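Local coordinates for protein transketolase (Campylobacter jejuni, PDB 3L84) that belongs to the transketolase family of thiamine diphosphate-dependent enzymes, with two cofactor-binding-type domains followed by a smaller C-terminal domain, at residues A[315-320]-A[404-409]; A[326-331]-A[353-358]; A[346-351]-A[481-486]; A[369-374]-A[436-441]. All blocks are in the same frame, centred on the assembly; numbering follows the deposited sequence.

Overall arrangement
All four contacts involve the pyrimidine-binding domain of the transketolase chain, and contact 1 ties it to helix 314-321, which comes from the thiamine diphosphate-binding part of the sequence. Contacts 2 and 3 share helix 340-354 and have centres about 8 Å apart; contact 3 lies about 11 Å from contact 4, centre to centre, and contact 1 is farthest from contact 4, at about 22 Å. Strands 408-414 and 436-440, neighbours in the parallel six-stranded sheet, connect contacts 1 and 4. Along the chain, contact 2 falls within the span of contact 1, and contact 4 within that of contact 3. Together they hold the loop after helix 314-321, helices 340-354 and 476-488 and both strands against one another.

Contact 1: A[315-320]-A[404-409]; sequences ELLERL and YGIFLP. With ACT (acetate ion), chain D.
Ile-406 is the residue of 404-409 that meets helix 314-321, and the chain reaches it through Gly-405, which ends helix 391-404 with a positive phi. Its CG1 lies between the backbone N and the carbonyl carbon (chi1 58°), which sends CG2 toward the helix. There CG2 meets Leu-317 CD1 at 3.9 Å, the two side chains crossing at about a right angle. Against Leu-320 the approach is closer to the backbone: Leu-320 CB and Ile-406 CB are 4.0 Å apart, and the CD1 methyls of these two residues also touch. Leu-320 CD2 lies 3.8 Å from Ile-406 O. That oxygen also accepts a hydrogen bond from a water at 2.7 Å, and the same water donates to Leu-320 O at 2.8 Å. After Ile-406, the ring of Phe-407 has Ile-406 CG1 over the centre of one face. At the other end of 315-320, Glu-315 N donates to an acetate ion, probably from the crystallisation liquor. The side chains thus meet through carbon atoms, apart from the touch of Leu-320 CD2 on the Ile-406 oxygen, while one water, using both of its hydrogens, joins two carbonyl oxygens that could not bond to each other.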
# COMPACT_ATOMS: atom_id res chain seq x y z
N GLU A 315 -11.50 -36.46 14.71
CA GLU A 315 -11.45 -36.70 13.27
C GLU A 315 -11.47 -35.37 12.53
O GLU A 315 -10.77 -35.21 11.54
CB GLU A 315 -12.59 -37.61 12.79
CG GLU A 315 -12.48 -39.08 13.26
CD GLU A 315 -13.42 -40.06 12.52
OE1 GLU A 315 -13.91 -39.75 11.40
OE2 GLU A 315 -13.63 -41.16 13.07
N LEU A 316 -12.27 -34.42 13.00
CA LEU A 316 -12.29 -33.10 12.37
C LEU A 316 -10.90 -32.45 12.43
O LEU A 316 -10.42 -31.96 11.43
CB LEU A 316 -13.31 -32.20 13.07
CG LEU A 316 -13.29 -30.73 12.66
CD1 LEU A 316 -13.47 -30.56 11.16
CD2 LEU A 316 -14.32 -29.93 13.43
N LEU A 317 -10.26 -32.47 13.59
CA LEU A 317 -8.96 -31.85 13.72
C LEU A 317 -7.99 -32.54 12.76
O LEU A 317 -7.23 -31.87 12.09
CB LEU A 317 -8.47 -31.84 15.16
CG LEU A 317 -7.07 -31.26 15.35
CD1 LEU A 317 -6.98 -29.85 14.81
CD2 LEU A 317 -6.65 -31.31 16.83
N GLU A 318 -8.04 -33.87 12.66
CA GLU A 318 -7.16 -34.56 11.73
C GLU A 318 -7.40 -34.17 10.27
O GLU A 318 -6.43 -34.04 9.52
CB GLU A 318 -7.20 -36.08 11.94
CG GLU A 318 -6.35 -36.50 13.15
CD GLU A 318 -4.84 -36.25 12.90
OE1 GLU A 318 -4.19 -35.49 13.65
OE2 GLU A 318 -4.29 -36.78 11.90
N ARG A 319 -8.66 -33.98 9.87
CA ARG A 319 -8.93 -33.50 8.52
C ARG A 319 -8.39 -32.10 8.30
O ARG A 319 -7.88 -31.79 7.22
CB ARG A 319 -10.42 -33.54 8.21
CG ARG A 319 -11.02 -34.94 8.17
CD ARG A 319 -12.42 -34.95 7.59
NE ARG A 319 -13.38 -34.19 8.37
CZ ARG A 319 -14.09 -34.65 9.39
NH1 ARG A 319 -13.93 -35.90 9.84
NH2 ARG A 319 -14.96 -33.86 10.01
N LEU A 320 -8.51 -31.23 9.30
CA LEU A 320 -8.02 -29.87 9.17
C LEU A 320 -6.50 -29.83 9.04
O LEU A 320 -5.94 -29.01 8.32
CB LEU A 320 -8.46 -29.03 10.36
CG LEU A 320 -9.93 -28.72 10.47
CD1 LEU A 320 -10.25 -28.22 11.85
CD2 LEU A 320 -10.37 -27.72 9.40
N TYR A 404 -2.11 -19.94 11.74
CA TYR A 404 -2.72 -20.43 12.98
C TYR A 404 -2.55 -21.93 13.17
O TYR A 404 -2.26 -22.37 14.28
CB TYR A 404 -4.21 -20.03 13.02
CG TYR A 404 -4.86 -20.33 14.33
CD1 TYR A 404 -4.74 -19.46 15.39
CD2 TYR A 404 -5.54 -21.51 14.55
CE1 TYR A 404 -5.26 -19.74 16.60
CE2 TYR A 404 -6.08 -21.81 15.75
CZ TYR A 404 -5.95 -20.92 16.81
OH TYR A 404 -6.49 -21.23 18.05
N GLY A 405 -2.79 -22.71 12.14
CA GLY A 405 -2.50 -24.13 12.13
C GLY A 405 -3.50 -24.98 11.37
O GLY A 405 -3.18 -26.12 11.04
N ILE A 406 -4.71 -24.49 11.15
CA ILE A 406 -5.80 -25.28 10.59
C ILE A 406 -6.57 -24.60 9.43
O ILE A 406 -7.56 -25.22 8.94
CB ILE A 406 -6.80 -25.70 11.69
CG1 ILE A 406 -7.37 -24.46 12.41
CG2 ILE A 406 -6.16 -26.71 12.65
CD1 ILE A 406 -8.63 -24.76 13.27
N PHE A 407 -6.13 -23.44 8.98
CA PHE A 407 -6.90 -22.66 8.00
C PHE A 407 -6.17 -22.43 6.69
O PHE A 407 -4.94 -22.36 6.64
CB PHE A 407 -7.31 -21.30 8.57
CG PHE A 407 -8.18 -21.38 9.79
CD1 PHE A 407 -9.43 -21.94 9.73
CD2 PHE A 407 -7.71 -20.95 11.02
CE1 PHE A 407 -10.24 -22.02 10.85
CE2 PHE A 407 -8.50 -21.03 12.16
CZ PHE A 407 -9.78 -21.60 12.04
N LEU A 408 -6.98 -22.32 5.64
CA LEU A 408 -6.57 -22.02 4.26
C LEU A 408 -7.35 -20.76 3.85
O LEU A 408 -8.50 -20.90 3.38
CB LEU A 408 -6.91 -23.20 3.37
CG LEU A 408 -6.09 -24.45 3.65
CD1 LEU A 408 -6.78 -25.68 3.10
CD2 LEU A 408 -4.71 -24.31 3.10
N PRO A 409 -6.78 -19.58 4.05
CA PRO A 409 -7.55 -18.35 3.85
C PRO A 409 -7.38 -17.74 2.47
O PRO A 409 -6.33 -17.88 1.82
CB PRO A 409 -6.96 -17.42 4.89
CG PRO A 409 -5.51 -17.78 4.87
CD PRO A 409 -5.50 -19.29 4.70
C ACT D . -13.72 -38.36 17.11
O ACT D . -13.91 -37.66 16.06
OXT ACT D . -13.65 -37.71 18.19
CH3 ACT D . -13.46 -39.84 17.06
O HOH W 1 -7.13 -26.96 6.86

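Contact 2: A[326-331]-A[353-358]; sequences NKIAYP and KNLEGF
Asn-354, in the last turn of helix 340-354, is the hub of this contact, with Lys-327 and Ile-328 closing on it from the loop between helices 314-321 and 340-354. Ile-328 supplies the apolar part: its CG1 packs on Asn-354 CB at 3.9 Å, while CG2 lies near ND2 of the same amide. Farther along the isoleucine, CD1 meets Leu-355 CD1 at 4.1 Å, the side chains crossing at about a right angle. Lys-327 also reaches toward the helix end, where NZ makes a weak hydrogen bond to Asn-354 O at 3.5 Å, but the placement of its tail is doubtful.

Two waters form the next layer. One accepts from Ala-329 N at 3.0 Å and donates to Asn-354 OD1 at 2.9 Å; the other donates to Ala-329 O at 2.8 Å and accepts from Asn-354 ND2 at 3.0 Å. Within its own helix, Asn-354 ND2 also bonds to Val-350 O, which fixes the rotation of the amide. Ile-328 also rests on Val-350 and Leu-351, earlier in the same helix, and Leu-355 opens a type I beta turn that leads into strand 358-362. The amide thus matches the backbone N-H and C=O of Ala-329 through water; if the lysine end is placed correctly, its charge may suit the helix dipole.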
# COMPACT_ATOMS: atom_id res chain seq x y z
N ASN A 326 -6.33 -33.74 -3.47
CA ASN A 326 -6.45 -34.63 -4.64
C ASN A 326 -7.86 -35.07 -4.91
O ASN A 326 -8.22 -35.29 -6.06
CB ASN A 326 -5.59 -35.90 -4.47
CG ASN A 326 -4.10 -35.61 -4.51
OD1 ASN A 326 -3.67 -34.62 -5.09
ND2 ASN A 326 -3.30 -36.50 -3.88
N LYS A 327 -8.65 -35.18 -3.85
CA LYS A 327 -10.01 -35.73 -3.97
C LYS A 327 -11.00 -34.76 -4.61
O LYS A 327 -12.07 -35.19 -5.02
CB LYS A 327 -10.57 -36.17 -2.59
CG LYS A 327 -10.75 -35.05 -1.59
CD LYS A 327 -11.90 -35.25 -0.56
CE LYS A 327 -13.03 -34.22 -0.86
NZ LYS A 327 -13.72 -33.66 0.34
N ILE A 328 -10.67 -33.50 -4.72
CA ILE A 328 -11.63 -32.44 -5.01
C ILE A 328 -12.05 -32.52 -6.48
O ILE A 328 -11.20 -32.52 -7.35
CB ILE A 328 -11.04 -31.07 -4.67
CG1 ILE A 328 -10.71 -30.99 -3.17
CG2 ILE A 328 -12.01 -29.96 -5.09
CD1 ILE A 328 -9.97 -29.73 -2.78
N ALA A 329 -13.35 -32.60 -6.74
CA ALA A 329 -13.86 -32.55 -8.11
C ALA A 329 -14.25 -31.11 -8.39
O ALA A 329 -15.26 -30.57 -7.86
CB ALA A 329 -15.06 -33.49 -8.27
N TYR A 330 -13.46 -30.49 -9.22
CA TYR A 330 -13.69 -29.08 -9.59
C TYR A 330 -14.73 -28.99 -10.66
O TYR A 330 -15.06 -30.00 -11.30
CB TYR A 330 -12.41 -28.48 -10.15
CG TYR A 330 -11.33 -28.27 -9.13
CD1 TYR A 330 -11.13 -27.04 -8.56
CD2 TYR A 330 -10.47 -29.30 -8.76
CE1 TYR A 330 -10.11 -26.82 -7.65
CE2 TYR A 330 -9.46 -29.08 -7.83
CZ TYR A 330 -9.30 -27.84 -7.28
OH TYR A 330 -8.28 -27.58 -6.36
N PRO A 331 -15.33 -27.81 -10.88
CA PRO A 331 -16.27 -27.68 -12.01
C PRO A 331 -15.57 -27.91 -13.34
O PRO A 331 -14.38 -27.57 -13.49
CB PRO A 331 -16.76 -26.22 -11.92
CG PRO A 331 -16.31 -25.75 -10.53
CD PRO A 331 -15.07 -26.50 -10.24
N LYS A 353 -16.63 -26.18 0.23
CA LYS A 353 -17.44 -27.37 0.52
C LYS A 353 -16.57 -28.56 0.86
O LYS A 353 -16.98 -29.40 1.69
CB LYS A 353 -18.32 -27.72 -0.68
CG LYS A 353 -19.44 -26.75 -0.83
CD LYS A 353 -20.29 -27.07 -2.04
CE LYS A 353 -20.63 -25.80 -2.84
NZ LYS A 353 -20.29 -25.88 -4.32
N ASN A 354 -15.40 -28.68 0.25
CA ASN A 354 -14.51 -29.83 0.39
C ASN A 354 -13.51 -29.70 1.53
O ASN A 354 -13.00 -30.71 2.00
CB ASN A 354 -13.74 -30.10 -0.91
CG ASN A 354 -14.54 -30.86 -1.95
OD1 ASN A 354 -14.55 -32.09 -1.98
ND2 ASN A 354 -15.23 -30.14 -2.81
N LEU A 355 -13.24 -28.48 1.98
CA LEU A 355 -12.16 -28.23 2.92
C LEU A 355 -12.72 -27.48 4.11
O LEU A 355 -13.06 -26.29 4.01
CB LEU A 355 -11.05 -27.43 2.25
CG LEU A 355 -10.33 -28.11 1.09
CD1 LEU A 355 -9.51 -27.12 0.31
CD2 LEU A 355 -9.47 -29.30 1.52
N GLU A 356 -12.81 -28.14 5.26
CA GLU A 356 -13.41 -27.51 6.43
C GLU A 356 -12.66 -26.28 6.93
O GLU A 356 -13.25 -25.41 7.56
CB GLU A 356 -13.57 -28.56 7.54
CG GLU A 356 -14.70 -29.55 7.23
CD GLU A 356 -14.55 -30.89 7.93
OE1 GLU A 356 -13.48 -31.49 7.81
OE2 GLU A 356 -15.52 -31.36 8.60
N GLY A 357 -11.37 -26.17 6.62
CA GLY A 357 -10.58 -25.03 7.01
C GLY A 357 -10.42 -23.93 5.97
O GLY A 357 -9.72 -22.95 6.23
N PHE A 358 -11.04 -24.08 4.79
CA PHE A 358 -10.98 -23.08 3.73
C PHE A 358 -12.03 -22.00 3.96
O PHE A 358 -13.20 -22.30 4.05
CB PHE A 358 -11.17 -23.76 2.39
CG PHE A 358 -10.91 -22.87 1.21
CD1 PHE A 358 -9.64 -22.80 0.62
CD2 PHE A 358 -11.93 -22.11 0.67
CE1 PHE A 358 -9.42 -21.99 -0.47
CE2 PHE A 358 -11.69 -21.30 -0.46
CZ PHE A 358 -10.43 -21.24 -1.00
O HOH W 2 -15.13 -33.41 -4.47
O HOH W 3 -16.52 -31.13 -5.38

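Contact 3: A[346-351]-A[481-486]; sequences EILNVL and KAWQIA
The indole of Trp-483 presents one face to helix 340-354, and two methyl groups sit over it, one on each ring. Leu-351 CD1 stands over the six-membered ring, 3.6 Å from its centroid and 17° off the normal; its nearest atom there is Trp-483 CE3. Over the five-membered ring comes Ile-347 CG2, at 3.8 Å from the centroid and 24° off the normal. Both are CH-pi contacts, and since the two residues are one helical turn apart, their methyls are spaced along the length of the indole. In Ile-347, CG2 is the branch anti to the backbone N, with CG1 beside that nitrogen, and its CD1 also reaches Trp-483 CD1 at 4.0 Å. Leu-348 approaches differently: its CD2 comes obliquely to the benzo end of the ring, 3.7 Å from Trp-483 CZ2.

The two segments run in broadly the same direction, their axes crossing at -42° and approaching to 11.7 Å, a separation wide enough for the tryptophan to lie between them. Helices 340-354 and 476-488 thereby pack side by side in the pyrimidine-binding domain, an alpha/beta domain built on a six-stranded parallel sheet. On the sheet side the indole stacks with Phe-495 of strand 493-496 and meets Phe-436 of strand 436-440 with the ring planes inclined. Leu-351 extends the contact between the helices by touching Leu-487. On the far side of helix 340-354, Asn-349 bonds through OD1 to His-374 N and through ND2 to Glu-372 O.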
# COMPACT_ATOMS: atom_id res chain seq x y z
N GLU A 346 -17.09 -19.95 -8.49
CA GLU A 346 -17.56 -21.33 -8.40
C GLU A 346 -16.52 -22.27 -7.80
O GLU A 346 -16.84 -23.14 -6.99
CB GLU A 346 -17.93 -21.80 -9.79
CG GLU A 346 -19.14 -21.08 -10.34
CD GLU A 346 -20.36 -21.88 -10.29
OE1 GLU A 346 -20.89 -22.15 -11.39
OE2 GLU A 346 -20.76 -22.27 -9.16
N ILE A 347 -15.25 -22.04 -8.13
CA ILE A 347 -14.17 -22.83 -7.56
C ILE A 347 -14.07 -22.58 -6.06
O ILE A 347 -13.90 -23.52 -5.28
CB ILE A 347 -12.85 -22.56 -8.27
CG1 ILE A 347 -12.95 -23.01 -9.74
CG2 ILE A 347 -11.72 -23.30 -7.55
CD1 ILE A 347 -11.83 -22.41 -10.66
N LEU A 348 -14.16 -21.33 -5.64
CA LEU A 348 -14.09 -21.00 -4.19
C LEU A 348 -15.16 -21.73 -3.43
O LEU A 348 -14.93 -22.27 -2.33
CB LEU A 348 -14.24 -19.51 -3.96
CG LEU A 348 -13.09 -18.61 -4.38
CD1 LEU A 348 -13.51 -17.13 -4.27
CD2 LEU A 348 -11.80 -18.93 -3.61
N ASN A 349 -16.35 -21.83 -4.03
CA ASN A 349 -17.43 -22.59 -3.40
C ASN A 349 -17.16 -24.09 -3.31
O ASN A 349 -17.43 -24.69 -2.28
CB ASN A 349 -18.75 -22.29 -4.11
CG ASN A 349 -19.41 -21.04 -3.58
OD1 ASN A 349 -20.23 -21.10 -2.69
ND2 ASN A 349 -18.99 -19.87 -4.07
N VAL A 350 -16.59 -24.69 -4.34
CA VAL A 350 -16.21 -26.10 -4.30
C VAL A 350 -15.14 -26.33 -3.23
O VAL A 350 -15.19 -27.29 -2.46
CB VAL A 350 -15.70 -26.57 -5.68
CG1 VAL A 350 -15.01 -27.93 -5.60
CG2 VAL A 350 -16.87 -26.63 -6.70
N LEU A 351 -14.17 -25.43 -3.15
CA LEU A 351 -13.10 -25.57 -2.16
C LEU A 351 -13.65 -25.46 -0.75
O LEU A 351 -13.30 -26.29 0.12
CB LEU A 351 -11.97 -24.56 -2.39
CG LEU A 351 -11.21 -24.76 -3.71
CD1 LEU A 351 -10.19 -23.62 -3.93
CD2 LEU A 351 -10.52 -26.08 -3.70
N LYS A 481 -6.97 -25.45 -13.21
CA LYS A 481 -5.61 -25.98 -13.18
C LYS A 481 -4.71 -25.10 -12.30
O LYS A 481 -3.83 -25.62 -11.60
CB LYS A 481 -5.07 -26.11 -14.61
CG LYS A 481 -5.76 -27.19 -15.41
CD LYS A 481 -5.37 -27.12 -16.88
CE LYS A 481 -5.98 -28.21 -17.75
NZ LYS A 481 -5.67 -27.88 -19.19
N ALA A 482 -4.95 -23.79 -12.32
CA ALA A 482 -4.19 -22.86 -11.49
C ALA A 482 -4.42 -23.17 -10.01
O ALA A 482 -3.48 -23.18 -9.24
CB ALA A 482 -4.60 -21.42 -11.78
N TRP A 483 -5.67 -23.39 -9.59
CA TRP A 483 -5.95 -23.76 -8.21
C TRP A 483 -5.27 -25.07 -7.82
O TRP A 483 -4.77 -25.21 -6.70
CB TRP A 483 -7.45 -23.83 -7.96
CG TRP A 483 -8.00 -22.50 -7.51
CD1 TRP A 483 -8.71 -21.60 -8.24
CD2 TRP A 483 -7.82 -21.93 -6.20
NE1 TRP A 483 -9.02 -20.52 -7.44
CE2 TRP A 483 -8.48 -20.68 -6.21
CE3 TRP A 483 -7.15 -22.33 -5.05
CZ2 TRP A 483 -8.52 -19.86 -5.09
CZ3 TRP A 483 -7.18 -21.52 -3.94
CH2 TRP A 483 -7.86 -20.29 -3.95
N GLN A 484 -5.30 -26.07 -8.72
CA GLN A 484 -4.66 -27.34 -8.40
C GLN A 484 -3.18 -27.14 -8.11
O GLN A 484 -2.63 -27.72 -7.19
CB GLN A 484 -4.93 -28.38 -9.49
CG GLN A 484 -6.40 -28.80 -9.55
CD GLN A 484 -6.75 -29.63 -10.75
OE1 GLN A 484 -6.42 -29.27 -11.87
NE2 GLN A 484 -7.46 -30.75 -10.51
N ILE A 485 -2.52 -26.30 -8.91
CA ILE A 485 -1.13 -25.96 -8.64
C ILE A 485 -0.98 -25.16 -7.35
O ILE A 485 -0.11 -25.48 -6.51
CB ILE A 485 -0.53 -25.17 -9.81
CG1 ILE A 485 -0.53 -26.00 -11.10
CG2 ILE A 485 0.89 -24.68 -9.47
CD1 ILE A 485 -0.56 -25.16 -12.39
N ALA A 486 -1.81 -24.15 -7.16
CA ALA A 486 -1.68 -23.29 -5.99
C ALA A 486 -1.82 -24.07 -4.68
O ALA A 486 -1.08 -23.81 -3.72
CB ALA A 486 -2.71 -22.19 -6.02

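Contact 4: A[369-374]-A[436-441]; sequences NKTELH and FFIFTH
Asn-369 and Thr-440 make the polar part of this contact through a single hydrogen bond, from Thr-440 OG1 to Asn-369 OD1 at 2.9 Å. The hydroxyl approaches the amide oxygen with a C=O...O angle of 132° and lies 21° out of the carbonyl plane. Because OG1 sits between the backbone N and the carbonyl carbon of Thr-440 (chi1 74°), it faces the asparagine and also His-441, whose ND1 donates to it at 2.8 Å from a position tilted from the imidazole plane. The threonine oxygen thus receives one bond and gives another, in a short chain of bonds from His-441 through the hydroxyl to the amide oxygen.

Van der Waals contacts complete the fit. Thr-440 CG2 lies against the backbone of Asn-369, 3.6 Å from its O and 3.8 Å from its CA, and Asn-369 CB is within 4.1 Å of the same methyl. Two residues on from Asn-369 and two back from Thr-440, Thr-371 CG2 and Ile-438 CG2 approach to 4.4 Å, a looser touch. Around this pair, Thr-371 also packs on Leu-348 and Ala-412, and Asn-369 on Ala-412 and Phe-414.

Strand 436-440 lies in the interior of the parallel sheet, between strands 408-414 and 493-496. The loop following helix 366-369 passes over its C-terminal end, as connecting loops do in alpha/beta folds of the thiamine diphosphate-binding type.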
# COMPACT_ATOMS: atom_id res chain seq x y z
N ASN A 369 -16.51 -9.23 -6.57
CA ASN A 369 -15.41 -10.20 -6.65
C ASN A 369 -15.92 -11.63 -6.82
O ASN A 369 -15.12 -12.52 -7.09
CB ASN A 369 -14.53 -10.16 -5.40
CG ASN A 369 -13.79 -8.85 -5.16
OD1 ASN A 369 -13.50 -8.07 -6.12
ND2 ASN A 369 -13.45 -8.63 -3.95
N LYS A 370 -17.22 -11.85 -6.60
CA LYS A 370 -17.88 -13.16 -6.68
C LYS A 370 -17.35 -14.16 -5.67
O LYS A 370 -17.22 -15.38 -5.95
CB LYS A 370 -17.83 -13.72 -8.10
CG LYS A 370 -18.42 -12.80 -9.15
CD LYS A 370 -19.87 -12.47 -8.90
CE LYS A 370 -20.45 -11.53 -9.96
NZ LYS A 370 -21.17 -12.33 -10.98
N THR A 371 -17.10 -13.70 -4.45
CA THR A 371 -16.50 -14.51 -3.42
C THR A 371 -17.47 -15.07 -2.39
O THR A 371 -17.06 -15.83 -1.52
CB THR A 371 -15.41 -13.67 -2.66
OG1 THR A 371 -15.96 -12.38 -2.31
CG2 THR A 371 -14.23 -13.46 -3.58
N GLU A 372 -18.76 -14.77 -2.48
CA GLU A 372 -19.70 -15.35 -1.51
C GLU A 372 -19.64 -16.87 -1.56
O GLU A 372 -19.78 -17.48 -2.62
CB GLU A 372 -21.14 -14.87 -1.78
CG GLU A 372 -22.20 -15.38 -0.77
CD GLU A 372 -23.59 -14.82 -1.03
OE1 GLU A 372 -23.76 -13.89 -1.86
OE2 GLU A 372 -24.55 -15.35 -0.43
N LEU A 373 -19.52 -17.46 -0.37
CA LEU A 373 -19.53 -18.89 -0.18
C LEU A 373 -20.98 -19.21 0.20
O LEU A 373 -21.41 -19.02 1.34
CB LEU A 373 -18.52 -19.31 0.88
CG LEU A 373 -17.09 -18.84 0.61
CD1 LEU A 373 -16.25 -19.14 1.85
CD2 LEU A 373 -16.51 -19.42 -0.69
N HIS A 374 -21.74 -19.62 -0.80
CA HIS A 374 -23.19 -19.67 -0.71
C HIS A 374 -23.68 -20.66 0.31
O HIS A 374 -23.29 -21.81 0.30
CB HIS A 374 -23.78 -20.02 -2.07
CG HIS A 374 -23.49 -19.00 -3.11
ND1 HIS A 374 -24.05 -17.74 -3.10
CD2 HIS A 374 -22.69 -19.06 -4.20
CE1 HIS A 374 -23.60 -17.06 -4.14
NE2 HIS A 374 -22.76 -17.84 -4.81
N PHE A 436 -4.19 -17.25 -0.27
CA PHE A 436 -4.57 -17.03 -1.67
C PHE A 436 -5.18 -15.66 -1.85
O PHE A 436 -6.02 -15.23 -1.06
CB PHE A 436 -5.55 -18.14 -2.09
CG PHE A 436 -5.06 -19.51 -1.72
CD1 PHE A 436 -4.00 -20.07 -2.38
CD2 PHE A 436 -5.60 -20.20 -0.66
CE1 PHE A 436 -3.51 -21.28 -2.01
CE2 PHE A 436 -5.09 -21.44 -0.29
CZ PHE A 436 -4.03 -21.95 -0.93
N PHE A 437 -4.75 -14.95 -2.87
CA PHE A 437 -5.18 -13.59 -3.15
C PHE A 437 -6.02 -13.57 -4.40
O PHE A 437 -5.59 -14.06 -5.45
CB PHE A 437 -3.93 -12.66 -3.29
CG PHE A 437 -3.15 -12.48 -2.00
CD1 PHE A 437 -3.35 -11.36 -1.22
CD2 PHE A 437 -2.27 -13.45 -1.57
CE1 PHE A 437 -2.65 -11.22 -0.01
CE2 PHE A 437 -1.60 -13.29 -0.37
CZ PHE A 437 -1.81 -12.19 0.38
N ILE A 438 -7.21 -13.02 -4.29
CA ILE A 438 -8.22 -13.07 -5.36
C ILE A 438 -8.39 -11.63 -5.84
O ILE A 438 -8.87 -10.78 -5.08
CB ILE A 438 -9.57 -13.63 -4.84
CG1 ILE A 438 -9.44 -14.96 -4.08
CG2 ILE A 438 -10.59 -13.70 -5.97
CD1 ILE A 438 -8.70 -16.00 -4.76
N PHE A 439 -7.98 -11.36 -7.07
CA PHE A 439 -7.98 -10.00 -7.62
C PHE A 439 -8.81 -9.97 -8.88
O PHE A 439 -8.33 -10.39 -9.93
CB PHE A 439 -6.56 -9.55 -7.92
CG PHE A 439 -5.61 -9.47 -6.74
CD1 PHE A 439 -5.99 -8.93 -5.53
CD2 PHE A 439 -4.31 -9.88 -6.87
CE1 PHE A 439 -5.08 -8.82 -4.49
CE2 PHE A 439 -3.40 -9.78 -5.84
CZ PHE A 439 -3.78 -9.27 -4.65
N THR A 440 -10.01 -9.41 -8.82
CA THR A 440 -10.86 -9.33 -9.98
C THR A 440 -10.73 -7.96 -10.63
O THR A 440 -9.98 -7.08 -10.15
CB THR A 440 -12.33 -9.65 -9.66
OG1 THR A 440 -12.93 -8.55 -8.96
CG2 THR A 440 -12.45 -10.93 -8.84
N HIS A 441 -11.37 -7.76 -11.75
CA HIS A 441 -11.40 -6.47 -12.43
C HIS A 441 -9.99 -6.12 -12.87
O HIS A 441 -9.43 -5.07 -12.57
CB HIS A 441 -12.05 -5.41 -11.55
CG HIS A 441 -13.51 -5.63 -11.34
ND1 HIS A 441 -14.02 -6.78 -10.77
CD2 HIS A 441 -14.57 -4.85 -11.65
CE1 HIS A 441 -15.34 -6.69 -10.73
NE2 HIS A 441 -15.70 -5.54 -11.28